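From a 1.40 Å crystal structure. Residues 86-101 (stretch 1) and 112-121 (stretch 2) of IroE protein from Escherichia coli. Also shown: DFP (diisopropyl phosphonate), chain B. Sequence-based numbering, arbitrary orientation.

Stretch 1 (86-101) DLNSRAYDYTPAAESR
Stretch 2 112-121: RKSGGSNNFR

After the N-cap Asp86, stretch 1 forms a helix from Leu87, followed by a loop and a 3-10 segment, 97-99. Stretch 2 approaches as an extended loop and turns at Gly115 (phi/psi 102/13) into a helix starting at Ser117. The two helix axes are nearly perpendicular (97°) and approach to 9.3 Å. CA atoms pair as Asn88 with Arg112 (5.6 Å), Tyr92 with Ser114 (4.3 Å), Asp93 with Gly116 (4.4 Å) and Pro96 with Gly115 (4.5 Å). Asp86 caps the first helix, its OD1 accepting from Ser89 N at 3.0 Å.

Hydrogen bonds anchor the turn and the start of the second helix. The amide of Ser117, in the first helical turn, has no preceding turn to supply an acceptor. Gly116 N donates to Tyr92 O (2.7 Å), Ser117 N to Thr95 O (3.1 Å) and Gly115 N to Thr95 OG1 (2.9 Å). Thr95, chi1 p, donates that same OG1 to Ala91 O (2.7 Å), so one hydroxyl links helix and turn. At the exposed end, Arg112 NE donates to Asn88 OD1 (2.9 Å; Asn88 chi1 m), while Leu87 CB lies over a guanidinium face.

Tyr92 (chi1 t, chi2 66°) is sandwiched: Gly116 CA and Lys113 CE each lie 3.7 Å from its ring centroid, over opposite faces. Lys113 (p, t, t, m) also brings NZ to 4.9 Å from that centroid, a cation-pi contact. An ideal CB on Gly116 would clash with Tyr92 CE2 at 2.5 Å. Deeper, Phe120 (chi1 t) receives Asp93 CB off-centre, 4.2 Å from its ring centroid, and meets Tyr94 obliquely, Tyr94 CE1 to Phe120 CE2 being 3.7 Å.

Two waters bridge the stretches: water 1 donates to Asn88 O (2.7 Å) and Lys113 O (2.8 Å), water 3 to Asp93 OD1 (2.8 Å) and Gly116 O (2.9 Å).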

# COMPACT_ATOMS: atom_id res chain seq x y z
N ASP A 86 -4.49 6.57 12.70
CA ASP A 86 -4.20 6.18 14.10
C ASP A 86 -2.69 6.23 14.19
O ASP A 86 -1.95 5.32 13.82
CB ASP A 86 -4.78 4.81 14.46
CG ASP A 86 -4.40 4.37 15.86
OD1 ASP A 86 -3.48 4.92 16.52
OD2 ASP A 86 -5.03 3.39 16.33
N LEU A 87 -2.22 7.38 14.68
CA LEU A 87 -0.80 7.67 14.56
C LEU A 87 0.05 6.71 15.41
O LEU A 87 1.15 6.32 14.93
CB LEU A 87 -0.45 9.13 14.97
CG LEU A 87 -1.12 10.21 14.06
CD1 LEU A 87 -0.80 11.57 14.71
CD2 LEU A 87 -0.69 10.17 12.64
N ASN A 88 -0.46 6.38 16.59
CA ASN A 88 0.29 5.44 17.40
C ASN A 88 0.38 4.04 16.79
O ASN A 88 1.39 3.37 16.70
CB ASN A 88 -0.36 5.27 18.76
CG ASN A 88 -0.37 6.51 19.62
OD1 ASN A 88 0.41 7.41 19.34
ND2 ASN A 88 -1.25 6.46 20.62
N SER A 89 -0.81 3.57 16.36
CA SER A 89 -0.87 2.19 15.86
C SER A 89 -0.09 2.03 14.58
O SER A 89 0.61 1.05 14.34
CB SER A 89 -2.31 1.73 15.63
OG SER A 89 -3.05 1.71 16.85
N ARG A 90 -0.18 3.02 13.65
CA ARG A 90 0.52 2.86 12.40
C ARG A 90 2.06 2.92 12.53
O ARG A 90 2.79 2.28 11.80
CB ARG A 90 -0.01 3.89 11.39
CG ARG A 90 0.53 5.29 11.64
CD ARG A 90 -0.27 6.32 10.81
NE ARG A 90 0.18 6.27 9.44
CZ ARG A 90 1.24 6.76 8.84
NH1 ARG A 90 2.07 7.43 9.71
NH2 ARG A 90 1.53 6.64 7.57
N ALA A 91 2.49 3.74 13.52
CA ALA A 91 3.95 3.80 13.74
C ALA A 91 4.50 2.42 14.18
O ALA A 91 5.63 2.20 13.82
CB ALA A 91 4.27 4.78 14.86
N TYR A 92 3.66 1.67 14.86
CA TYR A 92 4.07 0.30 15.24
C TYR A 92 3.94 -0.66 14.06
O TYR A 92 4.85 -1.36 13.66
CB TYR A 92 3.25 -0.18 16.42
CG TYR A 92 3.84 -1.51 16.91
CD1 TYR A 92 5.10 -1.62 17.49
CD2 TYR A 92 3.12 -2.68 16.78
CE1 TYR A 92 5.61 -2.87 17.92
CE2 TYR A 92 3.57 -3.92 17.17
CZ TYR A 92 4.83 -3.98 17.74
OH TYR A 92 5.29 -5.23 18.15
N ASP A 93 2.68 -0.67 13.51
CA ASP A 93 2.42 -1.72 12.51
C ASP A 93 3.19 -1.63 11.24
O ASP A 93 3.44 -2.62 10.55
CB ASP A 93 0.93 -1.66 12.13
CG ASP A 93 -0.04 -2.18 13.15
OD1 ASP A 93 0.40 -3.01 14.00
OD2 ASP A 93 -1.22 -1.80 13.15
N TYR A 94 3.58 -0.36 10.84
CA TYR A 94 4.15 -0.18 9.51
C TYR A 94 5.66 -0.19 9.46
O TYR A 94 6.27 -0.18 8.37
CB TYR A 94 3.65 1.14 8.88
CG TYR A 94 2.14 1.22 8.67
CD1 TYR A 94 1.26 0.17 8.90
CD2 TYR A 94 1.62 2.43 8.21
CE1 TYR A 94 -0.12 0.31 8.69
CE2 TYR A 94 0.26 2.59 8.00
CZ TYR A 94 -0.59 1.53 8.25
OH TYR A 94 -1.96 1.68 8.05
N THR A 95 6.27 -0.22 10.66
CA THR A 95 7.71 -0.03 10.65
C THR A 95 8.51 -1.30 10.94
O THR A 95 8.13 -2.11 11.80
CB THR A 95 8.14 1.01 11.72
OG1 THR A 95 7.58 0.60 12.99
CG2 THR A 95 7.71 2.42 11.35
N PRO A 96 9.64 -1.50 10.27
CA PRO A 96 10.55 -2.64 10.54
C PRO A 96 11.47 -2.22 11.70
O PRO A 96 11.52 -1.02 12.08
CB PRO A 96 11.37 -2.75 9.24
CG PRO A 96 11.49 -1.33 8.83
CD PRO A 96 10.17 -0.64 9.18
N ALA A 97 12.25 -3.13 12.23
CA ALA A 97 13.23 -2.84 13.27
C ALA A 97 14.11 -1.62 13.09
O ALA A 97 14.24 -0.86 14.06
CB ALA A 97 14.18 -4.05 13.32
N ALA A 98 14.68 -1.49 11.92
CA ALA A 98 15.67 -0.51 11.50
C ALA A 98 15.19 0.91 11.74
O ALA A 98 15.98 1.82 12.00
CB ALA A 98 15.98 -0.73 10.02
N GLU A 99 13.86 1.14 11.67
CA GLU A 99 13.40 2.51 11.84
C GLU A 99 13.81 3.11 13.18
O GLU A 99 13.86 4.34 13.26
CB GLU A 99 11.87 2.55 11.65
CG GLU A 99 11.21 3.92 11.69
CD GLU A 99 11.63 4.84 10.56
OE1 GLU A 99 12.30 4.44 9.59
OE2 GLU A 99 11.36 6.08 10.59
N SER A 100 14.10 2.38 14.25
CA SER A 100 14.46 2.95 15.54
C SER A 100 15.95 2.82 15.87
O SER A 100 16.38 2.93 17.03
CB SER A 100 13.69 2.29 16.69
OG SER A 100 14.09 0.93 16.83
N ARG A 101 16.76 2.57 14.87
CA ARG A 101 18.21 2.48 15.11
C ARG A 101 18.81 3.81 15.54
O ARG A 101 18.52 4.82 14.88
CB ARG A 101 18.87 1.95 13.83
CG ARG A 101 18.18 0.64 13.40
CD ARG A 101 19.11 -0.55 13.50
NE ARG A 101 18.61 -1.59 14.39
CZ ARG A 101 18.16 -1.47 15.64
NH1 ARG A 101 18.10 -0.30 16.24
NH2 ARG A 101 17.75 -2.55 16.30
N ARG A 112 5.92 6.74 20.72
CA ARG A 112 5.35 5.66 19.90
C ARG A 112 6.32 4.52 19.62
O ARG A 112 7.37 4.85 19.06
CB ARG A 112 4.94 6.24 18.52
CG ARG A 112 3.95 7.39 18.62
CD ARG A 112 3.38 7.83 17.25
NE ARG A 112 2.32 8.80 17.59
CZ ARG A 112 2.39 10.08 17.21
NH1 ARG A 112 3.43 10.42 16.50
NH2 ARG A 112 1.43 10.93 17.54
N LYS A 113 6.00 3.26 19.96
CA LYS A 113 6.89 2.14 19.71
C LYS A 113 6.90 1.78 18.23
O LYS A 113 5.90 2.05 17.54
CB LYS A 113 6.52 0.89 20.55
CG LYS A 113 5.10 0.39 20.36
CD LYS A 113 4.78 -0.96 20.99
CE LYS A 113 3.37 -1.42 20.61
NZ LYS A 113 2.28 -0.62 21.28
N SER A 114 7.94 1.22 17.71
CA SER A 114 8.16 0.76 16.35
C SER A 114 8.41 -0.73 16.24
O SER A 114 8.63 -1.43 17.22
CB SER A 114 9.34 1.49 15.68
OG SER A 114 10.49 1.25 16.49
N GLY A 115 8.43 -1.26 14.99
CA GLY A 115 8.95 -2.59 14.75
C GLY A 115 7.91 -3.67 14.56
O GLY A 115 8.25 -4.85 14.53
N GLY A 116 6.65 -3.29 14.37
CA GLY A 116 5.59 -4.30 14.26
C GLY A 116 5.34 -4.78 12.83
O GLY A 116 4.31 -5.53 12.64
N SER A 117 6.13 -4.43 11.83
CA SER A 117 5.76 -4.75 10.45
C SER A 117 5.57 -6.23 10.25
O SER A 117 4.69 -6.61 9.52
CB SER A 117 6.77 -4.19 9.43
OG SER A 117 8.05 -4.71 9.70
N ASN A 118 6.40 -7.12 10.82
CA ASN A 118 6.20 -8.54 10.46
C ASN A 118 4.92 -9.04 11.06
O ASN A 118 4.23 -9.86 10.39
CB ASN A 118 7.40 -9.32 10.95
CG ASN A 118 8.67 -9.07 10.19
OD1 ASN A 118 8.70 -8.54 9.08
ND2 ASN A 118 9.79 -9.53 10.75
N ASN A 119 4.55 -8.62 12.26
CA ASN A 119 3.27 -9.13 12.82
C ASN A 119 2.09 -8.54 12.07
O ASN A 119 1.09 -9.25 11.92
CB ASN A 119 3.13 -8.75 14.29
CG ASN A 119 4.27 -9.18 15.20
OD1 ASN A 119 4.87 -8.32 15.84
ND2 ASN A 119 4.53 -10.46 15.28
N PHE A 120 2.22 -7.28 11.60
CA PHE A 120 1.10 -6.69 10.83
C PHE A 120 1.03 -7.42 9.48
O PHE A 120 -0.12 -7.68 9.04
CB PHE A 120 1.35 -5.20 10.68
CG PHE A 120 0.27 -4.53 9.81
CD1 PHE A 120 -1.07 -4.57 10.18
CD2 PHE A 120 0.66 -3.89 8.63
CE1 PHE A 120 -2.04 -3.94 9.38
CE2 PHE A 120 -0.33 -3.32 7.83
CZ PHE A 120 -1.67 -3.36 8.17
N ARG A 121 2.12 -7.74 8.85
CA ARG A 121 2.08 -8.47 7.57
C ARG A 121 1.43 -9.84 7.82
O ARG A 121 0.68 -10.27 6.94
CB ARG A 121 3.45 -8.58 6.95
CG ARG A 121 3.35 -9.20 5.53
CD ARG A 121 4.57 -8.84 4.65
NE ARG A 121 5.74 -8.85 5.47
CZ ARG A 121 6.50 -7.85 5.94
NH1 ARG A 121 7.50 -8.26 6.72
NH2 ARG A 121 6.34 -6.56 5.72
C1 DFP B . 4.48 12.17 6.92
C2 DFP B . 4.60 13.06 8.16
C3 DFP B . 3.40 12.64 5.96
C1' DFP B . 7.12 9.24 9.13
C2' DFP B . 8.16 8.74 8.17
C3' DFP B . 7.84 10.19 10.15
P DFP B . 4.98 9.61 7.59
O1P DFP B . 4.07 10.87 7.45
O2P DFP B . 6.22 10.08 8.45
O3P DFP B . 4.26 8.42 8.22
O HOH W 1 3.43 3.10 18.37
O HOH W 2 3.53 -7.53 18.09
O HOH W 3 1.93 -5.29 14.24
O HOH W 4 12.01 -0.37 14.96